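Long-range contacts in Puf (Pumilio/fbf) domain-containing protein 7, confirmed by transcript evidence (Caenorhabditis elegans, PDB 3V71), which binds a consensus sequence in mRNA 3'-untranslated regions, modulates mRNA expression and stability, and acts in oocyte formation and early embryonic divisions: residues Asp172-Val177 against Thr215-Asn220; Asp192-Asn197 against Lys204-Leu209. One frame throughout, in Å; residues are numbered along the deposited sequence.

Contact 1 of 2, residues Asp172-Val177 against Thr215-Asn220; sequences DSLMAV and TCIVRN
Cys216 O lies 4.0 Å from Met175 CE, which sits off to the side of the carbonyl, a van der Waals approach rather than a polar bond. Met175 reaches this place by a folded chain: CG is anti to its own carbonyl carbon (chi1 -68°), and further bends at chi2 and chi3 bring SD and CE to the turn that follows helix 203-218. There they meet Asn220, the two side chains crossing obliquely. Asn220 CB is 3.6 Å from Met175 CE and equally close to SD, so the thioether end rests against the aliphatic root of the asparagine. Asn220 stands at the N-cap position of helix 221-225.

The CB bond of Leu174 is directed toward residues 215-220, and CG, anti to the backbone N (chi1 -167°), carries the branch on. Its CD2 touches Cys216 CB at 3.8 Å and reaches more loosely toward Ile217 CG1 at 4.4 Å. Leu174 and Cys216 are also the pair with the nearest CA atoms, 7.3 Å apart, a spacing that leaves room for side chains between the backbones. The packing runs on into neighbouring helices: Leu174 also touches Leu168 of helix 162-169, and Ile217 touches Ile191 of helix 183-194.

Residues 172-177 lie in predicted Pumilio repeat 5 and residues 216-220 in predicted repeat 6, so their packing joins successive units of the PUF superhelix, about 9 Å at the nearest atom from the bound RNA. Chemically the join is a graded one: Leu174 and Ile217 are buried and aliphatic, whereas Met175 and Asn220 are partly exposed. It rests on shape and dispersion, with only apolar and van der Waals approaches to hold the two segments together.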
loop_
_atom_site.group_PDB
_atom_site.type_symbol
_atom_site.label_atom_id
_atom_site.label_comp_id
_atom_site.label_asym_id
_atom_site.label_seq_id
_atom_site.Cartn_x
_atom_site.Cartn_y
_atom_site.Cartn_z
ATOM N N ASP A 172 -16.064 -7.240 7.515
ATOM C CA ASP A 172 -14.629 -7.268 7.778
ATOM C C ASP A 172 -13.855 -7.516 6.488
ATOM O O ASP A 172 -12.790 -8.140 6.491
ATOM C CB ASP A 172 -14.279 -8.324 8.832
ATOM C CG ASP A 172 -14.522 -9.749 8.348
ATOM O OD1 ASP A 172 -14.384 -10.006 7.130
ATOM O OD2 ASP A 172 -14.841 -10.618 9.195
ATOM N N SER A 173 -14.413 -7.036 5.383
ATOM C CA SER A 173 -13.726 -7.097 4.109
ATOM C C SER A 173 -12.336 -6.540 4.339
ATOM O O SER A 173 -11.340 -7.079 3.858
ATOM C CB SER A 173 -14.457 -6.246 3.076
ATOM O OG SER A 173 -15.857 -6.456 3.130
ATOM N N LEU A 174 -12.284 -5.459 5.107
ATOM C CA LEU A 174 -11.037 -4.781 5.410
ATOM C C LEU A 174 -10.005 -5.716 6.034
ATOM O O LEU A 174 -8.881 -5.788 5.555
ATOM C CB LEU A 174 -11.304 -3.582 6.316
ATOM C CG LEU A 174 -10.140 -2.607 6.470
ATOM C CD1 LEU A 174 -9.187 -2.736 5.298
ATOM C CD2 LEU A 174 -10.657 -1.181 6.590
ATOM N N MET A 175 -10.383 -6.428 7.093
ATOM C CA MET A 175 -9.496 -7.410 7.722
ATOM C C MET A 175 -8.871 -8.327 6.686
ATOM O O MET A 175 -7.649 -8.467 6.605
ATOM C CB MET A 175 -10.273 -8.276 8.713
ATOM C CG MET A 175 -10.774 -7.554 9.947
ATOM S SD MET A 175 -9.426 -6.878 10.926
ATOM C CE MET A 175 -9.443 -5.179 10.346
ATOM N N ALA A 176 -9.734 -8.967 5.908
ATOM C CA ALA A 176 -9.312 -9.841 4.827
ATOM C C ALA A 176 -8.274 -9.163 3.946
ATOM O O ALA A 176 -7.223 -9.733 3.670
ATOM C CB ALA A 176 -10.513 -10.260 3.996
ATOM N N VAL A 177 -8.568 -7.944 3.503
ATOM C CA VAL A 177 -7.690 -7.257 2.559
ATOM C C VAL A 177 -6.320 -6.875 3.130
ATOM O O VAL A 177 -5.292 -7.242 2.556
ATOM C CB VAL A 177 -8.368 -6.029 1.909
ATOM C CG1 VAL A 177 -7.365 -5.240 1.091
ATOM C CG2 VAL A 177 -9.520 -6.471 1.033
ATOM N N THR A 215 -11.710 3.460 11.370
ATOM C CA THR A 215 -12.386 2.881 12.521
ATOM C C THR A 215 -12.173 1.372 12.602
ATOM O O THR A 215 -11.836 0.854 13.659
ATOM C CB THR A 215 -13.891 3.202 12.495
ATOM O OG1 THR A 215 -14.064 4.618 12.388
ATOM C CG2 THR A 215 -14.578 2.697 13.757
ATOM N N CYS A 216 -12.373 0.676 11.485
ATOM C CA CYS A 216 -12.120 -0.764 11.413
ATOM C C CYS A 216 -10.687 -1.041 11.824
ATOM O O CYS A 216 -10.412 -1.971 12.582
ATOM C CB CYS A 216 -12.336 -1.291 9.989
ATOM S SG CYS A 216 -13.925 -0.853 9.222
ATOM N N ILE A 217 -9.781 -0.216 11.312
ATOM C CA ILE A 217 -8.354 -0.380 11.543
ATOM C C ILE A 217 -7.991 -0.269 13.017
ATOM O O ILE A 217 -7.254 -1.103 13.551
ATOM C CB ILE A 217 -7.552 0.664 10.740
ATOM C CG1 ILE A 217 -7.448 0.245 9.272
ATOM C CG2 ILE A 217 -6.168 0.839 11.316
ATOM C CD1 ILE A 217 -6.732 1.255 8.411
ATOM N N VAL A 218 -8.505 0.773 13.663
ATOM C CA VAL A 218 -8.254 1.015 15.077
ATOM C C VAL A 218 -8.838 -0.101 15.938
ATOM O O VAL A 218 -8.216 -0.558 16.893
ATOM C CB VAL A 218 -8.853 2.360 15.518
ATOM C CG1 VAL A 218 -9.050 2.384 17.025
ATOM C CG2 VAL A 218 -7.975 3.504 15.078
ATOM N N ARG A 219 -10.036 -0.544 15.585
ATOM C CA ARG A 219 -10.746 -1.533 16.374
ATOM C C ARG A 219 -10.183 -2.938 16.194
ATOM O O ARG A 219 -10.693 -3.901 16.759
ATOM C CB ARG A 219 -12.243 -1.485 16.060
ATOM C CG ARG A 219 -12.872 -0.148 16.440
ATOM C CD ARG A 219 -14.380 -0.127 16.232
ATOM N NE ARG A 219 -14.998 0.993 16.942
ATOM C CZ ARG A 219 -16.292 1.298 16.888
ATOM N NH1 ARG A 219 -17.122 0.572 16.148
ATOM N NH2 ARG A 219 -16.758 2.336 17.572
ATOM N N ASN A 220 -9.111 -3.051 15.425
ATOM C CA ASN A 220 -8.457 -4.336 15.235
ATOM C C ASN A 220 -6.955 -4.196 15.323
ATOM O O ASN A 220 -6.213 -5.125 15.012
ATOM C CB ASN A 220 -8.842 -4.939 13.892
ATOM C CG ASN A 220 -10.258 -5.454 13.877
ATOM O OD1 ASN A 220 -11.091 -4.993 13.099
ATOM N ND2 ASN A 220 -10.540 -6.424 14.737
#

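Contact 2 of 2, residues Asp192-Asn197 against Lys204-Leu209; sequences DRLAEN and KFRIQL
Arg206 sets out with CG anti to its own carbonyl carbon (chi1 -72°), and bends at chi2 (143°) and chi3 (44°) turn CD and NE back over the end of helix 183-194, where Leu194 waits. The carbonyl O of Leu194 lies 3.3 Å from Arg206 CB and near the edge of the guanidinium. Beyond it the carbonyls of Glu196 and Asn197 also lie at that edge; the modelled bond from NH2 to Asn197 O, 3.1 Å, is doubtful because NH2 is placed too close to its surroundings. Glu196 OE1 forms a salt bridge with Arg193 NH1 at 3.0 Å, its carboxylate nearly perpendicular to the Arg206 guanidinium.

Leu194 slides past Arg206 in the opposite sense, CD2 4.0 Å from Arg206 CB, and crosses Leu209 at about a right angle, CD1 4.2 Å from Leu209 CB. An alanine at Leu194 would probably open a gap between the helices, leaving Leu209 CB and the Arg206 stem without their apolar neighbour. Such packing of consecutive helices across a short loop, here largely within predicted Pumilio repeat 5, is characteristic of the all-helical PUF repeat fold.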
loop_
_atom_site.group_PDB
_atom_site.type_symbol
_atom_site.label_atom_id
_atom_site.label_comp_id
_atom_site.label_asym_id
_atom_site.label_seq_id
_atom_site.Cartn_x
_atom_site.Cartn_y
_atom_site.Cartn_z
ATOM N N ASP A 192 -3.512 6.857 1.787
ATOM C CA ASP A 192 -2.708 7.926 1.223
ATOM C C ASP A 192 -3.580 8.877 0.393
ATOM O O ASP A 192 -3.399 10.095 0.412
ATOM C CB ASP A 192 -1.611 7.329 0.348
ATOM C CG ASP A 192 -0.443 8.267 0.164
ATOM O OD1 ASP A 192 -0.680 9.493 0.103
ATOM O OD2 ASP A 192 0.710 7.782 0.096
ATOM N N ARG A 193 -4.544 8.294 -0.311
ATOM C CA ARG A 193 -5.365 8.989 -1.290
ATOM C C ARG A 193 -6.452 9.825 -0.620
ATOM O O ARG A 193 -6.715 10.960 -1.024
ATOM C CB ARG A 193 -5.990 7.950 -2.233
ATOM C CG ARG A 193 -6.504 8.462 -3.574
ATOM C CD ARG A 193 -5.373 8.947 -4.478
ATOM N NE ARG A 193 -5.826 9.215 -5.847
ATOM C CZ ARG A 193 -6.724 10.139 -6.182
ATOM N NH1 ARG A 193 -7.292 10.895 -5.249
ATOM N NH2 ARG A 193 -7.064 10.303 -7.454
ATOM N N LEU A 194 -7.083 9.260 0.405
ATOM C CA LEU A 194 -8.165 9.939 1.117
ATOM C C LEU A 194 -7.680 11.086 2.002
ATOM O O LEU A 194 -8.415 12.041 2.250
ATOM C CB LEU A 194 -8.933 8.943 1.978
ATOM C CG LEU A 194 -9.774 7.920 1.226
ATOM C CD1 LEU A 194 -10.387 6.933 2.210
ATOM C CD2 LEU A 194 -10.844 8.618 0.383
ATOM N N ALA A 195 -6.447 10.979 2.482
ATOM C CA ALA A 195 -5.899 11.928 3.439
ATOM C C ALA A 195 -4.956 12.932 2.787
ATOM O O ALA A 195 -4.224 13.646 3.470
ATOM C CB ALA A 195 -5.179 11.177 4.544
ATOM N N GLU A 196 -4.968 12.984 1.461
ATOM C CA GLU A 196 -4.014 13.809 0.729
ATOM C C GLU A 196 -4.580 15.189 0.490
ATOM O O GLU A 196 -5.750 15.436 0.761
ATOM C CB GLU A 196 -3.681 13.173 -0.620
ATOM C CG GLU A 196 -4.854 13.172 -1.582
ATOM C CD GLU A 196 -4.448 12.816 -2.999
ATOM O OE1 GLU A 196 -5.353 12.662 -3.847
ATOM O OE2 GLU A 196 -3.228 12.696 -3.262
ATOM N N ASN A 197 -3.742 16.081 -0.027
ATOM C CA ASN A 197 -4.187 17.407 -0.435
ATOM C C ASN A 197 -5.191 18.022 0.531
ATOM O O ASN A 197 -6.391 18.057 0.246
ATOM C CB ASN A 197 -4.805 17.358 -1.835
ATOM C CG ASN A 197 -3.787 17.044 -2.915
ATOM O OD1 ASN A 197 -2.578 17.132 -2.693
ATOM N ND2 ASN A 197 -4.276 16.683 -4.099
ATOM N N LYS A 204 -13.282 17.526 2.647
ATOM C CA LYS A 204 -14.313 17.229 3.636
ATOM C C LYS A 204 -14.986 15.873 3.427
ATOM O O LYS A 204 -15.385 15.220 4.389
ATOM C CB LYS A 204 -15.365 18.351 3.680
ATOM C CG LYS A 204 -14.882 19.628 4.368
ATOM C CD LYS A 204 -14.407 19.322 5.790
ATOM C CE LYS A 204 -13.459 20.384 6.335
ATOM N NZ LYS A 204 -12.655 19.850 7.479
ATOM N N PHE A 205 -15.114 15.453 2.172
ATOM C CA PHE A 205 -15.819 14.215 1.866
ATOM C C PHE A 205 -14.904 13.019 2.050
ATOM O O PHE A 205 -15.294 12.006 2.634
ATOM C CB PHE A 205 -16.377 14.233 0.438
ATOM C CG PHE A 205 -17.147 12.989 0.077
ATOM C CD1 PHE A 205 -18.232 12.580 0.850
ATOM C CD2 PHE A 205 -16.787 12.225 -1.028
ATOM C CE1 PHE A 205 -18.947 11.428 0.529
ATOM C CE2 PHE A 205 -17.497 11.071 -1.359
ATOM C CZ PHE A 205 -18.582 10.672 -0.579
ATOM N N ARG A 206 -13.687 13.148 1.538
ATOM C CA ARG A 206 -12.681 12.108 1.661
ATOM C C ARG A 206 -12.420 11.738 3.134
ATOM O O ARG A 206 -12.249 10.561 3.478
ATOM C CB ARG A 206 -11.399 12.576 0.976
ATOM C CG ARG A 206 -11.503 12.607 -0.540
ATOM C CD ARG A 206 -10.757 13.788 -1.130
ATOM N NE ARG A 206 -9.453 13.985 -0.513
ATOM C CZ ARG A 206 -8.759 15.118 -0.573
ATOM N NH1 ARG A 206 -9.247 16.166 -1.218
ATOM N NH2 ARG A 206 -7.578 15.206 0.017
ATOM N N ILE A 207 -12.411 12.751 3.996
ATOM C CA ILE A 207 -12.136 12.572 5.418
ATOM C C ILE A 207 -13.192 11.729 6.110
ATOM O O ILE A 207 -12.894 11.005 7.059
ATOM C CB ILE A 207 -12.023 13.927 6.137
ATOM C CG1 ILE A 207 -10.760 14.652 5.682
ATOM C CG2 ILE A 207 -11.982 13.741 7.630
ATOM C CD1 ILE A 207 -9.512 13.820 5.819
ATOM N N GLN A 208 -14.429 11.825 5.649
ATOM C CA GLN A 208 -15.492 11.030 6.241
ATOM C C GLN A 208 -15.347 9.585 5.805
ATOM O O GLN A 208 -15.792 8.666 6.495
ATOM C CB GLN A 208 -16.871 11.561 5.841
ATOM C CG GLN A 208 -17.248 12.899 6.462
ATOM C CD GLN A 208 -18.697 13.279 6.186
ATOM O OE1 GLN A 208 -19.627 12.623 6.667
ATOM N NE2 GLN A 208 -18.894 14.338 5.400
ATOM N N LEU A 209 -14.722 9.389 4.648
ATOM C CA LEU A 209 -14.553 8.052 4.097
ATOM C C LEU A 209 -13.372 7.386 4.771
ATOM O O LEU A 209 -13.400 6.190 5.055
ATOM C CB LEU A 209 -14.355 8.109 2.579
ATOM C CG LEU A 209 -15.592 8.474 1.755
ATOM C CD1 LEU A 209 -15.200 8.965 0.371
ATOM C CD2 LEU A 209 -16.569 7.307 1.672
#

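In the fold
From the N terminus the chain enters helix 173-179, where contact 1 begins, and passes at once into helix 183-194. The end of that helix meets the early part of helix 203-218 in contact 2, closing a short loop of six residues. Helix 203-218 then runs on to its end, where its last turn and the two residues after it meet 172-177 and close the much larger loop of contact 1, which spans 37 residues and encloses contact 2 entirely. Their centres lie 18 Å apart and they do not touch. Helix 203-218 is common to both: contact 2 ties it to its predecessor, and contact 1 ties it to the helix before that.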